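PDB 3F5B: aminoglycoside N(6')acetyltransferase from Legionella pneumophila subsp. pneumophila, which probably transfers an acetyl group from acetyl-CoA to the 6'-amino group of aminoglycosides, as a member of the GNAT acetyltransferase family. Local coordinates for residues E26-L29 against G30-Q34; D44-S47 against N48-D52; C102-D105 against Y106-K109. All blocks are in the same frame, centred on the assembly; numbering follows the deposited sequence.

Contact 1 of 3, residues E26-L29 against G30-Q34; sequences ELVL and GWIHQ
Leu27 lies over one face of the Trp31 indole, one helical turn back along the same helix. Its CG sits 4.1 Å from the centroid of the six-membered ring of Trp31 and 20° off the ring normal, which meets the geometry of a CH-pi contact. The two methyls spread over different parts of the ring: Leu27 CD1 is 3.6 Å from Trp31 NE1, while Leu27 CD2 settles near Trp31 CZ2 and CH2. CG stands anti to the backbone N (chi1 171°), which swings the isobutyl end round to Trp31. Leu27 O lies over a face of the same ring while accepting the backbone N-H of Trp31. Val28 approaches the six-membered part of the indole obliquely, Val28 CG2 standing 3.8 Å from Trp31 CE3.

These residues form the last turns of helix 25-31 in the GNAT domain, and the helix packs on the sheet through Leu27 and Trp31, which touch Ile68 and Pro75, and on helix 43-57 through Val28 and Leu29. Ile32 is the first residue to leave helical backbone angles, yet its N still bonds to Val28 O.

Past this point His33 takes over the role of a main-chain donor. Its ND1 gives a 2.6 Å hydrogen bond to Leu29 O, with an N-H...O angle of 178° and the acceptor in the imidazole plane, so ND1 carries the proton. In the type I turn from Trp31 to Gln34, Gln34 NE2 reaches a lone pair of Trp31 O in the carbonyl plane, at 3.0 Å, and also bonds to Cys102 O; Trp31 O accepts Gln34 N as well.

Contact 2 of 3, residues D44-S47 against N48-D52; sequences DGLS and NTIKD. With FMT (formic acid), chain E.
Thr49 and Gly45 share a doubled link: Gly45 O accepts both the backbone N-H of Thr49, at 3.1 Å from Thr49 N, and the side-chain hydroxyl, at 2.9 Å from Thr49 OG1. The two donors come from opposite faces of the carbonyl plane, each tilted out of it by just under 30°, so one oxygen is gripped on both sides. The hydroxyl arrives there because OG1 stands beside the backbone N (chi1 -63°), folded back toward the preceding turn.

Around this pair run the regular bonds of an alpha helix. Asn48 N reaches Asp44 O at 2.7 Å, Ile50 N binds Leu46 O, and Lys51 N binds Ser47 O. Asn48 folds its amide back over Asp44 O, CG lying 3.0 Å from that oxygen, but the angle at ND2 is too poor for a hydrogen bond. On another side of the helix, Leu46 CG and Ile50 CD1 approach to 4.3 Å, a loose apolar contact between successive turns.

Further out, Leu46 and Thr49 both touch Leu41, and Thr49 also meets strand 74-84, placing this part of helix 43-57 against the sheet. Asp52 is tied to Trp63 N, Ala64 N and His66 NE2. Near the start of the helix, Asp44 N donates a nearly straight bond to O1 of a formic acid molecule at 2.8 Å, a ligand probably left from crystallisation. The chemistry implies that the hydroxyl of buried Thr49 spends its donor on Gly45 O of its own helix while the side chain packs on Tyr78 and Ile80.

Contact 3 of 3, residues C102-D105 against Y106-K109; sequences CRLD and YIGK
Tyr106 lies alongside both Arg103 and Asp105, all three side chains pointing the same way. No hydrogen bond joins the ring to either neighbour: Arg103 NE comes obliquely to 3.5 Å from Tyr106 CE1, with guanidinium and ring planes 88° apart, and Asp105 OD1 meets the ring edge 3.4 Å from Tyr106 CD1. Ile107 CD1 rests 3.7 Å from Arg103 O.

The charged pair is a side-on, two-pronged salt bridge. Arg103 NH2 gives a nearly straight bond to the syn lone pair of Asp105 OD2 (2.7 Å), while Arg103 NE binds Asp105 OD1 at 2.9 Å, that oxygen lying 21° out of the guanidinium plane. A bend at chi3 (63°) turns the guanidinium toward the carboxylate.

The segment leads from strand 94-101 to helix 109-123, which in GNAT enzymes is the connection that carries the acetyl-CoA pyrophosphate-binding loop. From this loop Tyr106 reaches the sheet, its OH bonded to Asp71 and its ring stacked with Phe76.

Two backbone bonds close the turn: Tyr106 N to Arg103 O at 2.9 Å, and a weak one from Ile107 N to Leu104 O. One water accepts the N-H of Gly108, the helix N-cap, and donates to Asp105 O.

Overall arrangement
The three contacts follow one another along the chain within the GNAT domain range. Contact 1 spans helix 25-31 and the following turn; contact 2, its centre 12 Å away, lies in helix 43-57. The two pack together: Leu29, Ile32 and His33 meet Ile50, and Ile32 meets Leu46. Contact 3 lies in the loop between strand 94-101 and helix 109-123. Its centre is 15 Å from that of contact 1, which it touches where Gln34 NE2 probably bonds to Cys102 O and Trp31 packs on Cys102. Contacts 2 and 3 stay about 9 Å apart at their nearest atoms. The end of helix 25-31 and its following turn thus touch both helix 43-57 and the loop leading into helix 109-123.

Contact 1 of 3, residues E26-L29 against G30-Q34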
loop_
_atom_site.group_PDB
_atom_site.type_symbol
_atom_site.label_atom_id
_atom_site.label_comp_id
_atom_site.label_asym_id
_atom_site.label_seq_id
_atom_site.Cartn_x
_atom_site.Cartn_y
_atom_site.Cartn_z
ATOM N N GLU A 26 -18.249 -2.989 4.498
ATOM C CA GLU A 26 -18.510 -2.308 5.750
ATOM C C GLU A 26 -17.337 -2.421 6.721
ATOM O O GLU A 26 -17.008 -1.444 7.394
ATOM C CB GLU A 26 -19.846 -2.759 6.359
ATOM C CG GLU A 26 -21.002 -2.476 5.383
ATOM C CD GLU A 26 -22.358 -2.474 6.011
ATOM O OE1 GLU A 26 -22.569 -3.158 7.060
ATOM O OE2 GLU A 26 -23.223 -1.785 5.440
ATOM N N LEU A 27 -16.677 -3.585 6.748
ATOM C CA LEU A 27 -15.441 -3.756 7.545
ATOM C C LEU A 27 -14.399 -2.676 7.260
ATOM O O LEU A 27 -13.859 -2.035 8.189
ATOM C CB LEU A 27 -14.830 -5.155 7.343
ATOM C CG LEU A 27 -13.429 -5.420 7.934
ATOM C CD1 LEU A 27 -13.445 -5.413 9.439
ATOM C CD2 LEU A 27 -12.836 -6.734 7.421
ATOM N N VAL A 28 -14.094 -2.494 5.971
ATOM C CA VAL A 28 -13.077 -1.540 5.562
ATOM C C VAL A 28 -13.578 -0.108 5.779
ATOM O O VAL A 28 -12.824 0.763 6.228
ATOM C CB VAL A 28 -12.636 -1.774 4.100
ATOM C CG1 VAL A 28 -11.771 -0.627 3.583
ATOM C CG2 VAL A 28 -11.883 -3.124 3.998
ATOM N N LEU A 29 -14.853 0.144 5.483
ATOM C CA LEU A 29 -15.415 1.466 5.796
ATOM C C LEU A 29 -15.243 1.877 7.289
ATOM O O LEU A 29 -14.879 3.032 7.601
ATOM C CB LEU A 29 -16.873 1.571 5.327
ATOM C CG LEU A 29 -17.069 1.839 3.820
ATOM C CD1 LEU A 29 -18.551 1.698 3.488
ATOM C CD2 LEU A 29 -16.564 3.224 3.394
ATOM N N GLY A 30 -15.471 0.939 8.200
ATOM C CA GLY A 30 -15.272 1.210 9.621
ATOM C C GLY A 30 -13.798 1.508 9.863
ATOM O O GLY A 30 -13.451 2.498 10.526
ATOM N N TRP A 31 -12.945 0.660 9.297
ATOM C CA TRP A 31 -11.497 0.770 9.448
ATOM C C TRP A 31 -10.986 2.180 9.144
ATOM O O TRP A 31 -10.214 2.740 9.900
ATOM C CB TRP A 31 -10.790 -0.196 8.504
ATOM C CG TRP A 31 -10.624 -1.602 9.025
ATOM C CD1 TRP A 31 -10.931 -2.075 10.285
ATOM C CD2 TRP A 31 -10.071 -2.698 8.310
ATOM N NE1 TRP A 31 -10.604 -3.400 10.379
ATOM C CE2 TRP A 31 -10.051 -3.802 9.186
ATOM C CE3 TRP A 31 -9.549 -2.846 7.017
ATOM C CZ2 TRP A 31 -9.581 -5.073 8.788
ATOM C CZ3 TRP A 31 -9.072 -4.092 6.625
ATOM C CH2 TRP A 31 -9.096 -5.198 7.514
ATOM N N ILE A 32 -11.448 2.760 8.048
ATOM C CA ILE A 32 -10.860 4.012 7.595
ATOM C C ILE A 32 -11.539 5.223 8.202
ATOM O O ILE A 32 -11.282 6.364 7.784
ATOM C CB ILE A 32 -10.841 4.104 6.056
ATOM C CG1 ILE A 32 -12.284 4.156 5.489
ATOM C CG2 ILE A 32 -10.035 2.920 5.481
ATOM C CD1 ILE A 32 -12.372 4.221 3.981
ATOM N N HIS A 33 -12.409 4.973 9.177
ATOM C CA HIS A 33 -12.932 6.024 10.039
ATOM C C HIS A 33 -12.402 5.954 11.485
ATOM O O HIS A 33 -12.897 6.656 12.384
ATOM C CB HIS A 33 -14.467 6.040 9.973
ATOM C CG HIS A 33 -14.993 6.509 8.649
ATOM N ND1 HIS A 33 -15.211 5.659 7.582
ATOM C CD2 HIS A 33 -15.310 7.753 8.209
ATOM C CE1 HIS A 33 -15.645 6.357 6.549
ATOM N NE2 HIS A 33 -15.721 7.629 6.903
ATOM N N GLN A 34 -11.386 5.125 11.721
ATOM C CA GLN A 34 -10.753 5.083 13.038
ATOM C C GLN A 34 -9.800 6.277 13.200
ATOM O O GLN A 34 -9.110 6.661 12.237
ATOM C CB GLN A 34 -9.983 3.780 13.246
ATOM C CG GLN A 34 -10.781 2.496 13.018
ATOM C CD GLN A 34 -9.877 1.274 13.123
ATOM O OE1 GLN A 34 -9.723 0.727 14.197
ATOM N NE2 GLN A 34 -9.246 0.874 12.014
#

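Contact 2 of 3, residues D44-S47 against N48-D52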
loop_
_atom_site.group_PDB
_atom_site.type_symbol
_atom_site.label_atom_id
_atom_site.label_comp_id
_atom_site.label_asym_id
_atom_site.label_seq_id
_atom_site.Cartn_x
_atom_site.Cartn_y
_atom_site.Cartn_z
ATOM N N ASP A 44 -10.233 15.248 1.425
ATOM C CA ASP A 44 -10.322 14.815 0.039
ATOM C C ASP A 44 -9.748 13.398 -0.179
ATOM O O ASP A 44 -10.318 12.615 -0.952
ATOM C CB ASP A 44 -9.594 15.822 -0.859
ATOM C CG ASP A 44 -10.384 17.116 -1.056
ATOM O OD1 ASP A 44 -11.546 17.203 -0.597
ATOM O OD2 ASP A 44 -9.839 18.048 -1.695
ATOM N N GLY A 45 -8.628 13.101 0.482
ATOM C CA GLY A 45 -8.024 11.775 0.478
ATOM C C GLY A 45 -9.021 10.693 0.878
ATOM O O GLY A 45 -9.132 9.687 0.192
ATOM N N LEU A 46 -9.738 10.914 1.981
ATOM C CA LEU A 46 -10.728 9.982 2.487
ATOM C C LEU A 46 -11.923 9.874 1.541
ATOM O O LEU A 46 -12.375 8.788 1.212
ATOM C CB LEU A 46 -11.204 10.422 3.890
ATOM C CG LEU A 46 -12.201 9.540 4.657
ATOM C CD1 LEU A 46 -11.692 8.100 4.903
ATOM C CD2 LEU A 46 -12.599 10.185 5.976
ATOM N N SER A 47 -12.446 11.028 1.142
ATOM C CA SER A 47 -13.521 11.114 0.198
ATOM C C SER A 47 -13.206 10.345 -1.079
ATOM O O SER A 47 -14.008 9.514 -1.507
ATOM C CB SER A 47 -13.796 12.587 -0.138
ATOM O OG SER A 47 -14.949 12.619 -0.935
ATOM N N ASN A 48 -12.045 10.613 -1.675
ATOM C CA ASN A 48 -11.600 9.889 -2.873
ATOM C C ASN A 48 -11.527 8.372 -2.667
ATOM O O ASN A 48 -11.924 7.606 -3.552
ATOM C CB ASN A 48 -10.235 10.371 -3.353
ATOM C CG ASN A 48 -10.238 11.809 -3.831
ATOM O OD1 ASN A 48 -11.262 12.356 -4.274
ATOM N ND2 ASN A 48 -9.061 12.428 -3.777
ATOM N N THR A 49 -10.998 7.958 -1.501
ATOM C CA THR A 49 -10.918 6.560 -1.111
ATOM C C THR A 49 -12.266 5.863 -1.055
ATOM O O THR A 49 -12.454 4.805 -1.677
ATOM C CB THR A 49 -10.125 6.417 0.188
ATOM O OG1 THR A 49 -8.800 6.866 -0.081
ATOM C CG2 THR A 49 -10.022 4.955 0.629
ATOM N N ILE A 50 -13.219 6.497 -0.378
ATOM C CA ILE A 50 -14.554 5.953 -0.251
ATOM C C ILE A 50 -15.212 5.802 -1.623
ATOM O O ILE A 50 -15.759 4.754 -1.910
ATOM C CB ILE A 50 -15.418 6.832 0.704
ATOM C CG1 ILE A 50 -14.923 6.697 2.153
ATOM C CG2 ILE A 50 -16.917 6.528 0.573
ATOM C CD1 ILE A 50 -15.671 7.600 3.149
ATOM N N LYS A 51 -15.138 6.851 -2.453
ATOM C CA LYS A 51 -15.653 6.818 -3.819
ATOM C C LYS A 51 -15.047 5.677 -4.624
ATOM O O LYS A 51 -15.779 4.913 -5.254
ATOM C CB LYS A 51 -15.386 8.155 -4.530
ATOM C CG LYS A 51 -15.800 8.222 -6.027
ATOM C CD LYS A 51 -16.042 9.673 -6.514
ATOM C CE LYS A 51 -16.532 9.693 -7.980
ATOM N NZ LYS A 51 -17.267 10.951 -8.336
ATOM N N ASP A 52 -13.721 5.547 -4.601
ATOM C CA ASP A 52 -13.086 4.580 -5.488
ATOM C C ASP A 52 -13.393 3.164 -5.038
ATOM O O ASP A 52 -13.538 2.274 -5.866
ATOM C CB ASP A 52 -11.565 4.758 -5.604
ATOM C CG ASP A 52 -11.020 4.211 -6.929
ATOM O OD1 ASP A 52 -11.378 4.786 -7.979
ATOM O OD2 ASP A 52 -10.246 3.218 -6.930
HETATM C C FMT E . -7.754 17.296 2.907
HETATM O O1 FMT E . -8.667 17.463 2.080
HETATM O O2 FMT E . -7.892 17.190 4.144
#

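Contact 3 of 3, residues C102-D105 against Y106-K109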
loop_
_atom_site.group_PDB
_atom_site.type_symbol
_atom_site.label_atom_id
_atom_site.label_comp_id
_atom_site.label_asym_id
_atom_site.label_seq_id
_atom_site.Cartn_x
_atom_site.Cartn_y
_atom_site.Cartn_z
ATOM N N CYS A 102 -5.058 -1.514 9.793
ATOM C CA CYS A 102 -6.280 -1.063 10.422
ATOM C C CYS A 102 -6.594 -1.686 11.773
ATOM O O CYS A 102 -7.476 -1.187 12.472
ATOM C CB CYS A 102 -7.444 -1.301 9.459
ATOM S SG CYS A 102 -7.206 -0.326 7.930
ATOM N N ARG A 103 -5.900 -2.770 12.123
ATOM C CA ARG A 103 -6.010 -3.353 13.472
ATOM C C ARG A 103 -4.816 -2.896 14.293
ATOM O O ARG A 103 -3.670 -3.066 13.858
ATOM C CB ARG A 103 -6.018 -4.889 13.411
ATOM C CG ARG A 103 -7.330 -5.532 12.991
ATOM C CD ARG A 103 -7.225 -7.059 13.143
ATOM N NE ARG A 103 -7.000 -7.480 14.543
ATOM C CZ ARG A 103 -7.884 -8.145 15.274
ATOM N NH1 ARG A 103 -9.059 -8.467 14.756
ATOM N NH2 ARG A 103 -7.599 -8.505 16.515
ATOM N N LEU A 104 -5.067 -2.322 15.477
ATOM C CA LEU A 104 -3.963 -1.827 16.308
ATOM C C LEU A 104 -2.969 -2.911 16.722
ATOM O O LEU A 104 -1.793 -2.628 16.910
ATOM C CB LEU A 104 -4.462 -1.077 17.563
ATOM C CG LEU A 104 -5.077 0.305 17.314
ATOM C CD1 LEU A 104 -5.674 0.846 18.610
ATOM C CD2 LEU A 104 -4.052 1.270 16.754
ATOM N N ASP A 105 -3.434 -4.154 16.836
ATOM C CA ASP A 105 -2.557 -5.248 17.248
ATOM C C ASP A 105 -1.684 -5.710 16.091
ATOM O O ASP A 105 -0.856 -6.618 16.245
ATOM C CB ASP A 105 -3.359 -6.399 17.914
ATOM C CG ASP A 105 -4.621 -6.815 17.120
ATOM O OD1 ASP A 105 -5.092 -6.080 16.235
ATOM O OD2 ASP A 105 -5.175 -7.898 17.424
ATOM N N TYR A 106 -1.803 -5.044 14.942
ATOM C CA TYR A 106 -0.985 -5.430 13.787
ATOM C C TYR A 106 0.019 -4.390 13.332
ATOM O O TYR A 106 0.616 -4.533 12.273
ATOM C CB TYR A 106 -1.881 -5.882 12.612
ATOM C CG TYR A 106 -2.380 -7.302 12.801
ATOM C CD1 TYR A 106 -3.467 -7.577 13.625
ATOM C CD2 TYR A 106 -1.725 -8.375 12.180
ATOM C CE1 TYR A 106 -3.915 -8.901 13.817
ATOM C CE2 TYR A 106 -2.142 -9.695 12.377
ATOM C CZ TYR A 106 -3.238 -9.945 13.180
ATOM O OH TYR A 106 -3.647 -11.237 13.327
ATOM N N ILE A 107 0.223 -3.355 14.144
ATOM C CA ILE A 107 0.942 -2.143 13.718
ATOM C C ILE A 107 2.484 -2.189 13.855
ATOM O O ILE A 107 3.195 -1.236 13.464
ATOM C CB ILE A 107 0.350 -0.938 14.494
ATOM C CG1 ILE A 107 -0.175 0.108 13.534
ATOM C CG2 ILE A 107 1.234 -0.461 15.666
ATOM C CD1 ILE A 107 -1.632 -0.034 13.349
ATOM N N GLY A 108 2.985 -3.312 14.363
ATOM C CA GLY A 108 4.409 -3.490 14.615
ATOM C C GLY A 108 5.204 -3.147 13.372
ATOM O O GLY A 108 4.801 -3.479 12.272
ATOM N N LYS A 109 6.350 -2.496 13.551
ATOM C CA LYS A 109 7.146 -2.088 12.401
ATOM C C LYS A 109 7.651 -3.318 11.652
ATOM O O LYS A 109 7.566 -3.376 10.429
ATOM C CB LYS A 109 8.310 -1.195 12.840
ATOM C CG LYS A 109 7.862 0.147 13.415
ATOM C CD LYS A 109 9.079 0.990 13.792
ATOM C CE LYS A 109 9.280 1.135 15.272
ATOM N NZ LYS A 109 9.203 -0.156 15.996
HETATM O O HOH W 1 2.017 -5.897 15.545
#